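Uncharacterized protein (Sulfolobus tokodaii, PDB 2PD2) is of unknown function but belongs to the DsrE/DsrF-like family, whose relatives include proteins of sulfur metabolism. Local coordinates at residues V4-D9 against V35-A40; K12-L17 against S48-I53; E31-L36 against N61-G66; C67-R72 against V88-G93. All blocks are in the same frame, centred on the assembly; numbering follows the deposited sequence.

Contact 1. Residues V4-D9 against V35-A40; sequences VVQIKD and VLHQSA
His37 and Gln6 meet almost edge to edge. The Gln6 amide and the imidazole are nearly coplanar, only 7° apart. Gln6 NE2 donates to His37 NE2 at 2.9 Å, and the bond lies in both planes. Gln6 CG, set anti to the backbone N, touches the same ring edge. Lys8 CB sits over one face of the His37 ring, 4.0 Å from its centroid, in a CH-pi contact. The Lys8 chain runs alongside Gln38 in the same direction, with Lys8 CD 3.8 Å from Gln38 OE1. Beneath these side chains, strands 2-7 and 31-36, joined by helix 13-26 in a beta-alpha-beta unit, pair in parallel: Val35 N donates to Val5 O at 2.7 Å, and Ile7 N to Val35 O. Ile7 O then takes His37 N. One water bridges Gln38 OE1 and Lys8 O, and a second bridges Gln38 OE1 and Asp9 OD1. Of the second subunit, Ala107 O takes Gln6 NE2 and Lys8 NZ, Ser19 OG bonds Gln38 NE2, and Lys12 forms a salt bridge with Asp9 OD2. Gln6 OE1 is held by Tyr105 OH. The Gln6 amide is thus gripped at both ends, and His37 NE2 accepts, consistent with a neutral ring.

Contact 2. Residues K12-L17 against S48-I53; sequences KVPQAL and SDTRSI
Two helices of the alpha/beta fold pack side by side here through their first turns. Helix 13-26 belongs to the beta-alpha-beta unit from strand 2-7 to strand 31-36, and helix 51-59 to the next unit, ending in strand 63-67. Leu17 and Thr50 carry the contact. Leu17 CD1 crosses obliquely onto Thr50 and comes 3.5 Å from Thr50 CB. The CB of Leu17 meets Ile53 CG2 at 3.8 Å, one turn further along. This methyl is anti to its own backbone N. Val13 adds a looser touch, its CG1 lying 4.1 Å from Thr50 OG1. The joint is therefore almost wholly apolar. An alanine at Thr50 would remove the CG2 and OG1 branches and would probably leave Leu17 CD1 and Val13 CG1 less well packed. On the sheet side, Val13 and Leu17 both rest on Ile7. Lys12, just before its helix, lies close to Lys12 of both other subunits and forms a salt bridge with Asp9 of the third subunit. Thr50 occupies the N-cap position, but its side chain makes no capping bond. The turn before helix 51-59 is instead braced by an ST turn, in which Thr50 N donates to Ser48 OG at 3.1 Å.

Contact 3. Residues E31-L36 against N61-G66; sequences EIEVVL and NILIVG
Strands 31-36 and 63-66 pair in parallel, their backbones tight along most of the length and looser where they begin. Val34 N donates to Leu63 O at 2.7 Å, nearly along the C=O axis. Val65 N reaches Val34 O, also at 2.7 Å, and Leu36 N reaches Val65 O at 2.8 Å. On one face Val34 and Ile64 lie side by side. Ile64 turns at chi2 (-57°) so that its CD1 comes 4.0 Å from Val34 CB. The first rung is longer, with Leu63 N 3.0 Å from Ile32 O, though Ile32 CG2 still packs 4.1 Å from Ile62 CG2. Before it, a water accepts from Ile32 N and donates to O of the loop residue Asn61. Asn61 closes the preceding helix in a Schellman motif and, like Glu31, is exposed. On the other face the extended Glu33 lies along the partly exposed Leu63, with Glu33 OE1 3.6 Å from Leu63 CD2. Glu33 OE2 is close to Glu94 OE2, probably favouring protonation of one. Helix 91-100 packs on this face through Glu33 and Val35. Strand 2-7 flanks the other edge of strand 31-36, its Val5 and Ile7 touching Val34, while Leu44 and Ile85 lie on Ile64.

Contact 4. Residues C67-R72 against V88-G93; sequences CENSIR and VTSGVG
Backbone pairing joins the segments first. Cys67 and Val88 form a parallel bridge. Glu68 N then donates to Val88 O at 2.9 Å, nearly along the C=O axis. Sulfur bonds come next. Cys67 SG lies anti to the backbone N (chi1 169°), which aims it at two helix starts. It accepts from Ser70 N at 3.3 Å, as the N-cap of its own helix. It also takes a weak bond, 3.3 Å, from N of Gly91, the first residue of helix 91-100. Gly91 fits closely, since a CB on it would fall 2.9 Å from Cys67 CB. The place is the C-terminal edge of a parallel sheet, where strands 63-67 and 86-88 give way to helices, the usual position of active sites in such alpha/beta folds. No site is established for this protein. With two helix N-termini facing it, the thiol is likely to be more acidic than an ordinary cysteine. An alanine at Cys67 would remove the sulfur and would probably leave Ser70 N without its cap and Gly91 N without this acceptor. The second helix has its own cap: Ser90 OG accepts from Gly93 N at 3.0 Å. Water links the polar rim. One molecule donates to Thr89 O at 2.8 Å and, weakly, to Asn69 OD1. Thr89 OG1 bonds Asp26 of the second subunit, where Asn69 also packs on Asn22. A salt bridge lies within helix 68-73: Arg72 NE meets Glu68 OE2 at 2.8 Å, coming from above the carboxylate plane.

How the contacts relate
Contacts 1 and 3 share Val35 and Leu36, so strand 31-36 is paired on both edges, and their centres lie 10 Å apart. Segment 12-17 of contact 2 packs on Ile7. It touches contact 1 through Ile7 CD1 and Ala16 CB, 3.6 Å apart, but does not touch contact 3. Contact 4 follows contact 3 along strand 63-67: Cys67 N lies 3.0 Å from Leu36 O and Val88 N 3.1 Å from Gly66 O, both probable hydrogen bonds. It also meets contact 1 where Gln38 N lies 2.7 Å from Ser70 OG. Contacts 2 and 4 are about 19 Å apart between centres. No ligand site is established. His37, which packs on Leu108 of the second subunit, lies against Cys67.

Contact 1. Residues V4-D9 against V35-A40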
loop_
_atom_site.group_PDB
_atom_site.type_symbol
_atom_site.label_atom_id
_atom_site.label_comp_id
_atom_site.label_asym_id
_atom_site.label_seq_id
_atom_site.Cartn_x
_atom_site.Cartn_y
_atom_site.Cartn_z
ATOM N N VAL A 4 4.527 11.184 3.633
ATOM C CA VAL A 4 5.598 10.211 3.719
ATOM C C VAL A 4 5.232 9.142 2.683
ATOM O O VAL A 4 4.193 8.483 2.775
ATOM C CB VAL A 4 5.733 9.615 5.156
ATOM C CG1 VAL A 4 4.455 8.923 5.581
ATOM C CG2 VAL A 4 6.914 8.662 5.207
ATOM N N VAL A 5 6.077 9.021 1.667
ATOM C CA VAL A 5 5.868 8.078 0.577
ATOM C C VAL A 5 6.683 6.797 0.735
ATOM O O VAL A 5 7.878 6.839 1.008
ATOM C CB VAL A 5 6.266 8.706 -0.771
ATOM C CG1 VAL A 5 6.042 7.700 -1.905
ATOM C CG2 VAL A 5 5.468 9.984 -1.012
ATOM N N GLN A 6 6.032 5.659 0.539
ATOM C CA GLN A 6 6.711 4.372 0.644
ATOM C C GLN A 6 6.858 3.705 -0.721
ATOM O O GLN A 6 5.928 3.716 -1.522
ATOM C CB GLN A 6 5.924 3.426 1.555
ATOM C CG GLN A 6 6.369 1.958 1.460
ATOM C CD GLN A 6 5.319 1.003 1.992
ATOM O OE1 GLN A 6 4.124 1.197 1.763
ATOM N NE2 GLN A 6 5.758 -0.040 2.691
ATOM N N ILE A 7 8.032 3.141 -0.981
ATOM C CA ILE A 7 8.284 2.403 -2.219
ATOM C C ILE A 7 9.048 1.158 -1.778
ATOM O O ILE A 7 10.107 1.271 -1.163
ATOM C CB ILE A 7 9.152 3.192 -3.222
ATOM C CG1 ILE A 7 8.511 4.545 -3.535
ATOM C CG2 ILE A 7 9.288 2.394 -4.509
ATOM C CD1 ILE A 7 9.302 5.379 -4.534
ATOM N N LYS A 8 8.514 -0.022 -2.080
ATOM C CA LYS A 8 9.160 -1.262 -1.653
ATOM C C LYS A 8 9.512 -2.247 -2.765
ATOM O O LYS A 8 10.381 -3.101 -2.588
ATOM C CB LYS A 8 8.273 -1.975 -0.625
ATOM C CG LYS A 8 6.840 -2.227 -1.102
ATOM C CD LYS A 8 6.038 -3.058 -0.092
ATOM C CE LYS A 8 4.553 -3.151 -0.459
ATOM N NZ LYS A 8 3.782 -1.896 -0.154
ATOM N N ASP A 9 8.844 -2.132 -3.907
ATOM C CA ASP A 9 9.081 -3.051 -5.014
ATOM C C ASP A 9 9.970 -2.445 -6.092
ATOM O O ASP A 9 9.593 -1.475 -6.756
ATOM C CB ASP A 9 7.741 -3.492 -5.615
ATOM C CG ASP A 9 6.840 -4.174 -4.593
ATOM O OD1 ASP A 9 7.285 -5.166 -3.977
ATOM O OD2 ASP A 9 5.688 -3.720 -4.403
ATOM N N VAL A 35 10.560 7.077 1.365
ATOM C CA VAL A 35 11.285 5.998 2.029
ATOM C C VAL A 35 11.318 4.740 1.160
ATOM O O VAL A 35 10.271 4.150 0.868
ATOM C CB VAL A 35 10.613 5.630 3.371
ATOM C CG1 VAL A 35 11.334 4.432 4.009
ATOM C CG2 VAL A 35 10.619 6.833 4.304
ATOM N N LEU A 36 12.514 4.327 0.749
ATOM C CA LEU A 36 12.637 3.118 -0.058
ATOM C C LEU A 36 13.180 1.961 0.777
ATOM O O LEU A 36 14.202 2.102 1.455
ATOM C CB LEU A 36 13.539 3.359 -1.271
ATOM C CG LEU A 36 13.068 4.436 -2.263
ATOM C CD1 LEU A 36 13.490 5.819 -1.765
ATOM C CD2 LEU A 36 13.677 4.180 -3.625
ATOM N N HIS A 37 12.472 0.831 0.751
ATOM C CA HIS A 37 12.907 -0.344 1.483
ATOM C C HIS A 37 12.672 -1.621 0.689
ATOM O O HIS A 37 12.186 -1.580 -0.450
ATOM C CB HIS A 37 12.264 -0.414 2.882
ATOM C CG HIS A 37 10.777 -0.605 2.881
ATOM N ND1 HIS A 37 10.176 -1.712 3.438
ATOM C CD2 HIS A 37 9.770 0.199 2.461
ATOM C CE1 HIS A 37 8.863 -1.586 3.361
ATOM N NE2 HIS A 37 8.592 -0.434 2.776
ATOM N N GLN A 38 13.023 -2.755 1.288
ATOM C CA GLN A 38 12.934 -4.038 0.598
ATOM C C GLN A 38 13.767 -3.904 -0.689
ATOM O O GLN A 38 14.776 -3.209 -0.695
ATOM C CB GLN A 38 11.487 -4.413 0.271
ATOM C CG GLN A 38 10.614 -4.676 1.497
ATOM C CD GLN A 38 9.313 -5.390 1.149
ATOM O OE1 GLN A 38 8.942 -5.496 -0.022
ATOM N NE2 GLN A 38 8.613 -5.881 2.171
ATOM N N SER A 39 13.347 -4.535 -1.778
ATOM C CA SER A 39 14.130 -4.488 -3.013
ATOM C C SER A 39 14.257 -3.123 -3.670
ATOM O O SER A 39 15.184 -2.884 -4.446
ATOM C CB SER A 39 13.573 -5.485 -4.037
ATOM O OG SER A 39 12.294 -5.089 -4.492
ATOM N N ALA A 40 13.340 -2.215 -3.360
ATOM C CA ALA A 40 13.383 -0.893 -3.968
ATOM C C ALA A 40 14.659 -0.122 -3.609
ATOM O O ALA A 40 15.035 0.822 -4.302
ATOM C CB ALA A 40 12.130 -0.090 -3.569
HETATM O O HOH W 1 10.504 -6.011 -2.634
HETATM O O HOH W 2 7.003 -6.402 -1.505
#

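Contact 2. Residues K12-L17 against S48-I53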
loop_
_atom_site.group_PDB
_atom_site.type_symbol
_atom_site.label_atom_id
_atom_site.label_comp_id
_atom_site.label_asym_id
_atom_site.label_seq_id
_atom_site.Cartn_x
_atom_site.Cartn_y
_atom_site.Cartn_z
ATOM N N LYS A 12 8.692 -1.685 -9.577
ATOM C CA LYS A 12 7.692 -0.629 -9.703
ATOM C C LYS A 12 8.255 0.755 -9.411
ATOM O O LYS A 12 7.507 1.734 -9.365
ATOM C CB LYS A 12 6.507 -0.911 -8.773
ATOM C CG LYS A 12 5.775 -2.208 -9.099
ATOM C CD LYS A 12 4.646 -2.492 -8.118
ATOM C CE LYS A 12 3.964 -3.821 -8.444
ATOM N NZ LYS A 12 2.867 -4.156 -7.493
ATOM N N VAL A 13 9.569 0.844 -9.223
ATOM C CA VAL A 13 10.195 2.128 -8.935
ATOM C C VAL A 13 9.974 3.180 -10.019
ATOM O O VAL A 13 9.631 4.320 -9.718
ATOM C CB VAL A 13 11.707 1.972 -8.683
ATOM C CG1 VAL A 13 12.378 3.343 -8.652
ATOM C CG2 VAL A 13 11.928 1.262 -7.350
ATOM N N PRO A 14 10.165 2.818 -11.299
ATOM C CA PRO A 14 9.949 3.839 -12.331
ATOM C C PRO A 14 8.574 4.506 -12.211
ATOM O O PRO A 14 8.466 5.730 -12.202
ATOM C CB PRO A 14 10.106 3.051 -13.632
ATOM C CG PRO A 14 11.130 2.008 -13.255
ATOM C CD PRO A 14 10.632 1.555 -11.898
ATOM N N GLN A 15 7.520 3.701 -12.102
ATOM C CA GLN A 15 6.175 4.257 -11.984
ATOM C C GLN A 15 5.981 4.999 -10.667
ATOM O O GLN A 15 5.293 6.017 -10.621
ATOM C CB GLN A 15 5.122 3.154 -12.128
ATOM C CG GLN A 15 4.932 2.695 -13.565
ATOM C CD GLN A 15 3.913 1.586 -13.692
ATOM O OE1 GLN A 15 4.129 0.475 -13.208
ATOM N NE2 GLN A 15 2.789 1.882 -14.338
ATOM N N ALA A 16 6.596 4.494 -9.601
ATOM C CA ALA A 16 6.485 5.134 -8.297
ATOM C C ALA A 16 7.104 6.522 -8.346
ATOM O O ALA A 16 6.525 7.492 -7.858
ATOM C CB ALA A 16 7.182 4.290 -7.229
ATOM N N LEU A 17 8.292 6.617 -8.935
ATOM C CA LEU A 17 8.966 7.908 -9.030
ATOM C C LEU A 17 8.153 8.894 -9.865
ATOM O O LEU A 17 8.113 10.084 -9.553
ATOM C CB LEU A 17 10.375 7.735 -9.615
ATOM C CG LEU A 17 11.321 6.870 -8.772
ATOM C CD1 LEU A 17 12.700 6.844 -9.416
ATOM C CD2 LEU A 17 11.417 7.428 -7.362
ATOM N N SER A 48 22.276 3.199 -10.723
ATOM C CA SER A 48 20.842 2.981 -10.906
ATOM C C SER A 48 20.292 3.649 -12.163
ATOM O O SER A 48 20.672 4.769 -12.497
ATOM C CB SER A 48 20.071 3.517 -9.695
ATOM O OG SER A 48 18.684 3.585 -9.979
ATOM N N ASP A 49 19.380 2.966 -12.849
ATOM C CA ASP A 49 18.776 3.520 -14.054
ATOM C C ASP A 49 17.882 4.721 -13.743
ATOM O O ASP A 49 17.588 5.526 -14.625
ATOM C CB ASP A 49 17.958 2.451 -14.794
ATOM C CG ASP A 49 18.825 1.344 -15.371
ATOM O OD1 ASP A 49 19.946 1.643 -15.832
ATOM O OD2 ASP A 49 18.386 0.176 -15.376
ATOM N N THR A 50 17.444 4.850 -12.494
ATOM C CA THR A 50 16.592 5.977 -12.126
ATOM C C THR A 50 17.350 7.078 -11.382
ATOM O O THR A 50 16.736 7.992 -10.827
ATOM C CB THR A 50 15.399 5.530 -11.240
ATOM O OG1 THR A 50 15.878 4.715 -10.164
ATOM C CG2 THR A 50 14.368 4.758 -12.062
ATOM N N ARG A 51 18.678 7.003 -11.380
ATOM C CA ARG A 51 19.474 8.004 -10.678
ATOM C C ARG A 51 19.122 9.449 -11.033
ATOM O O ARG A 51 18.933 10.283 -10.141
ATOM C CB ARG A 51 20.973 7.773 -10.912
ATOM C CG ARG A 51 21.844 8.855 -10.277
ATOM C CD ARG A 51 23.312 8.462 -10.177
ATOM N NE ARG A 51 24.106 9.528 -9.566
ATOM C CZ ARG A 51 25.388 9.407 -9.227
ATOM N NH1 ARG A 51 26.024 8.265 -9.435
ATOM N NH2 ARG A 51 26.035 10.435 -8.692
ATOM N N SER A 52 19.024 9.752 -12.321
ATOM C CA SER A 52 18.712 11.116 -12.740
ATOM C C SER A 52 17.363 11.590 -12.208
ATOM O O SER A 52 17.191 12.766 -11.887
ATOM C CB SER A 52 18.749 11.226 -14.268
ATOM O OG SER A 52 17.765 10.404 -14.867
ATOM N N ILE A 53 16.403 10.678 -12.105
ATOM C CA ILE A 53 15.093 11.049 -11.592
ATOM C C ILE A 53 15.198 11.324 -10.087
ATOM O O ILE A 53 14.634 12.296 -9.581
ATOM C CB ILE A 53 14.065 9.931 -11.858
ATOM C CG1 ILE A 53 13.935 9.710 -13.371
ATOM C CG2 ILE A 53 12.725 10.303 -11.250
ATOM C CD1 ILE A 53 12.962 8.609 -13.770
#

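Contact 3. Residues E31-L36 against N61-G66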
loop_
_atom_site.group_PDB
_atom_site.type_symbol
_atom_site.label_atom_id
_atom_site.label_comp_id
_atom_site.label_asym_id
_atom_site.label_seq_id
_atom_site.Cartn_x
_atom_site.Cartn_y
_atom_site.Cartn_z
ATOM N N GLU A 31 5.448 18.856 1.384
ATOM C CA GLU A 31 6.680 18.531 2.092
ATOM C C GLU A 31 6.724 17.013 1.968
ATOM O O GLU A 31 6.002 16.300 2.665
ATOM C CB GLU A 31 6.580 18.950 3.552
ATOM C CG GLU A 31 7.910 19.242 4.197
ATOM C CD GLU A 31 7.765 19.655 5.643
ATOM O OE1 GLU A 31 6.815 20.410 5.956
ATOM O OE2 GLU A 31 8.600 19.230 6.462
ATOM N N ILE A 32 7.576 16.522 1.077
ATOM C CA ILE A 32 7.642 15.097 0.803
ATOM C C ILE A 32 8.906 14.366 1.230
ATOM O O ILE A 32 10.015 14.844 1.010
ATOM C CB ILE A 32 7.452 14.854 -0.719
ATOM C CG1 ILE A 32 6.171 15.541 -1.203
ATOM C CG2 ILE A 32 7.400 13.357 -1.021
ATOM C CD1 ILE A 32 6.168 15.803 -2.706
ATOM N N GLU A 33 8.712 13.192 1.831
ATOM C CA GLU A 33 9.807 12.321 2.239
ATOM C C GLU A 33 9.522 10.963 1.609
ATOM O O GLU A 33 8.454 10.388 1.810
ATOM C CB GLU A 33 9.882 12.139 3.758
ATOM C CG GLU A 33 10.964 11.128 4.148
ATOM C CD GLU A 33 11.062 10.885 5.647
ATOM O OE1 GLU A 33 10.817 11.825 6.427
ATOM O OE2 GLU A 33 11.408 9.755 6.044
ATOM N N VAL A 34 10.468 10.454 0.839
ATOM C CA VAL A 34 10.281 9.167 0.197
ATOM C C VAL A 34 11.176 8.135 0.856
ATOM O O VAL A 34 12.398 8.292 0.895
ATOM C CB VAL A 34 10.621 9.227 -1.300
ATOM C CG1 VAL A 34 10.291 7.887 -1.952
ATOM C CG2 VAL A 34 9.844 10.357 -1.970
ATOM N N VAL A 35 10.560 7.077 1.365
ATOM C CA VAL A 35 11.285 5.998 2.029
ATOM C C VAL A 35 11.318 4.740 1.160
ATOM O O VAL A 35 10.271 4.150 0.868
ATOM C CB VAL A 35 10.613 5.630 3.371
ATOM C CG1 VAL A 35 11.334 4.432 4.009
ATOM C CG2 VAL A 35 10.619 6.833 4.304
ATOM N N LEU A 36 12.514 4.327 0.749
ATOM C CA LEU A 36 12.637 3.118 -0.058
ATOM C C LEU A 36 13.180 1.961 0.777
ATOM O O LEU A 36 14.202 2.102 1.455
ATOM C CB LEU A 36 13.539 3.359 -1.271
ATOM C CG LEU A 36 13.068 4.436 -2.263
ATOM C CD1 LEU A 36 13.490 5.819 -1.765
ATOM C CD2 LEU A 36 13.677 4.180 -3.625
ATOM N N ASN A 61 13.870 19.588 -3.550
ATOM C CA ASN A 61 13.855 19.597 -2.087
ATOM C C ASN A 61 13.069 18.451 -1.448
ATOM O O ASN A 61 12.546 18.580 -0.341
ATOM C CB ASN A 61 13.327 20.939 -1.565
ATOM C CG ASN A 61 13.653 21.160 -0.100
ATOM O OD1 ASN A 61 14.751 20.838 0.349
ATOM N ND2 ASN A 61 12.709 21.722 0.649
ATOM N N ILE A 62 12.996 17.326 -2.147
ATOM C CA ILE A 62 12.300 16.160 -1.629
ATOM C C ILE A 62 13.313 15.315 -0.847
ATOM O O ILE A 62 14.435 15.104 -1.304
ATOM C CB ILE A 62 11.675 15.356 -2.792
ATOM C CG1 ILE A 62 10.496 16.152 -3.368
ATOM C CG2 ILE A 62 11.214 13.988 -2.319
ATOM C CD1 ILE A 62 9.848 15.532 -4.591
ATOM N N LEU A 63 12.928 14.866 0.345
ATOM C CA LEU A 63 13.816 14.058 1.178
ATOM C C LEU A 63 13.791 12.599 0.732
ATOM O O LEU A 63 12.740 11.947 0.781
ATOM C CB LEU A 63 13.391 14.153 2.653
ATOM C CG LEU A 63 14.199 13.347 3.679
ATOM C CD1 LEU A 63 15.678 13.764 3.616
ATOM C CD2 LEU A 63 13.633 13.587 5.083
ATOM N N ILE A 64 14.941 12.093 0.293
ATOM C CA ILE A 64 15.048 10.706 -0.167
ATOM C C ILE A 64 15.713 9.877 0.924
ATOM O O ILE A 64 16.853 10.140 1.301
ATOM C CB ILE A 64 15.881 10.595 -1.467
ATOM C CG1 ILE A 64 15.271 11.477 -2.564
ATOM C CG2 ILE A 64 15.932 9.143 -1.924
ATOM C CD1 ILE A 64 13.800 11.162 -2.886
ATOM N N VAL A 65 14.999 8.867 1.414
ATOM C CA VAL A 65 15.493 8.031 2.504
ATOM C C VAL A 65 15.592 6.543 2.171
ATOM O O VAL A 65 14.662 5.955 1.618
ATOM C CB VAL A 65 14.580 8.210 3.752
ATOM C CG1 VAL A 65 14.947 7.215 4.832
ATOM C CG2 VAL A 65 14.710 9.630 4.284
ATOM N N GLY A 66 16.722 5.938 2.525
ATOM C CA GLY A 66 16.918 4.519 2.276
ATOM C C GLY A 66 16.938 3.719 3.569
ATOM O O GLY A 66 17.459 4.183 4.587
HETATM O O HOH W 3 9.449 18.196 -0.067
#

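Contact 4. Residues C67-R72 against V88-G93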
loop_
_atom_site.group_PDB
_atom_site.type_symbol
_atom_site.label_atom_id
_atom_site.label_comp_id
_atom_site.label_asym_id
_atom_site.label_seq_id
_atom_site.Cartn_x
_atom_site.Cartn_y
_atom_site.Cartn_z
ATOM N N CYS A 67 16.373 2.515 3.532
ATOM C CA CYS A 67 16.317 1.640 4.703
ATOM C C CYS A 67 17.619 0.865 4.924
ATOM O O CYS A 67 18.072 0.140 4.040
ATOM C CB CYS A 67 15.154 0.650 4.552
ATOM S SG CYS A 67 15.156 -0.697 5.764
ATOM N N GLU A 68 18.208 1.016 6.109
ATOM C CA GLU A 68 19.457 0.327 6.456
ATOM C C GLU A 68 19.287 -1.192 6.441
ATOM O O GLU A 68 20.156 -1.911 5.950
ATOM C CB GLU A 68 19.940 0.781 7.839
ATOM C CG GLU A 68 21.121 0.004 8.415
ATOM C CD GLU A 68 22.425 0.276 7.696
ATOM O OE1 GLU A 68 22.772 1.462 7.517
ATOM O OE2 GLU A 68 23.111 -0.698 7.317
ATOM N N ASN A 69 18.176 -1.685 6.984
ATOM C CA ASN A 69 17.934 -3.127 6.987
ATOM C C ASN A 69 17.939 -3.658 5.563
ATOM O O ASN A 69 18.488 -4.726 5.286
ATOM C CB ASN A 69 16.588 -3.469 7.635
ATOM C CG ASN A 69 16.611 -3.321 9.140
ATOM O OD1 ASN A 69 17.584 -3.701 9.800
ATOM N ND2 ASN A 69 15.533 -2.785 9.698
ATOM N N SER A 70 17.321 -2.902 4.663
ATOM C CA SER A 70 17.235 -3.292 3.260
ATOM C C SER A 70 18.594 -3.187 2.567
ATOM O O SER A 70 18.946 -4.036 1.748
ATOM C CB SER A 70 16.196 -2.423 2.551
ATOM O OG SER A 70 14.923 -2.601 3.149
ATOM N N ILE A 71 19.351 -2.139 2.883
ATOM C CA ILE A 71 20.684 -1.987 2.307
ATOM C C ILE A 71 21.500 -3.224 2.678
ATOM O O ILE A 71 22.185 -3.796 1.835
ATOM C CB ILE A 71 21.399 -0.730 2.858
ATOM C CG1 ILE A 71 20.761 0.523 2.266
ATOM C CG2 ILE A 71 22.901 -0.785 2.544
ATOM C CD1 ILE A 71 21.276 1.808 2.880
ATOM N N ARG A 72 21.407 -3.642 3.941
ATOM C CA ARG A 72 22.148 -4.810 4.424
ATOM C C ARG A 72 21.713 -6.130 3.799
ATOM O O ARG A 72 22.553 -6.942 3.413
ATOM C CB ARG A 72 22.040 -4.920 5.948
ATOM C CG ARG A 72 22.726 -3.794 6.709
ATOM C CD ARG A 72 22.564 -3.969 8.217
ATOM N NE ARG A 72 23.234 -2.916 8.977
ATOM C CZ ARG A 72 23.318 -2.889 10.305
ATOM N NH1 ARG A 72 22.773 -3.860 11.027
ATOM N NH2 ARG A 72 23.950 -1.894 10.913
ATOM N N VAL A 88 17.886 5.497 7.353
ATOM C CA VAL A 88 17.256 5.303 8.653
ATOM C C VAL A 88 17.482 3.850 9.035
ATOM O O VAL A 88 17.709 3.003 8.167
ATOM C CB VAL A 88 15.733 5.608 8.632
ATOM C CG1 VAL A 88 15.515 7.080 8.351
ATOM C CG2 VAL A 88 15.024 4.741 7.591
ATOM N N THR A 89 17.441 3.563 10.331
ATOM C CA THR A 89 17.669 2.205 10.809
ATOM C C THR A 89 16.658 1.227 10.222
ATOM O O THR A 89 17.006 0.098 9.863
ATOM C CB THR A 89 17.600 2.136 12.359
ATOM O OG1 THR A 89 16.289 2.503 12.800
ATOM C CG2 THR A 89 18.611 3.087 12.984
ATOM N N SER A 90 15.411 1.672 10.118
ATOM C CA SER A 90 14.333 0.849 9.585
ATOM C C SER A 90 13.410 1.694 8.718
ATOM O O SER A 90 12.914 2.733 9.152
ATOM C CB SER A 90 13.540 0.232 10.742
ATOM O OG SER A 90 12.350 -0.384 10.295
ATOM N N GLY A 91 13.193 1.251 7.487
ATOM C CA GLY A 91 12.323 1.980 6.587
ATOM C C GLY A 91 10.897 1.966 7.091
ATOM O O GLY A 91 10.214 2.991 7.070
ATOM N N VAL A 92 10.448 0.806 7.557
ATOM C CA VAL A 92 9.091 0.671 8.069
ATOM C C VAL A 92 8.933 1.438 9.380
ATOM O O VAL A 92 7.875 1.995 9.649
ATOM C CB VAL A 92 8.712 -0.819 8.256
ATOM C CG1 VAL A 92 8.670 -1.500 6.894
ATOM C CG2 VAL A 92 9.721 -1.521 9.155
ATOM N N GLY A 93 9.988 1.479 10.188
ATOM C CA GLY A 93 9.921 2.225 11.434
ATOM C C GLY A 93 9.777 3.716 11.149
ATOM O O GLY A 93 9.059 4.430 11.850
HETATM O O HOH W 4 19.394 -0.988 10.848
#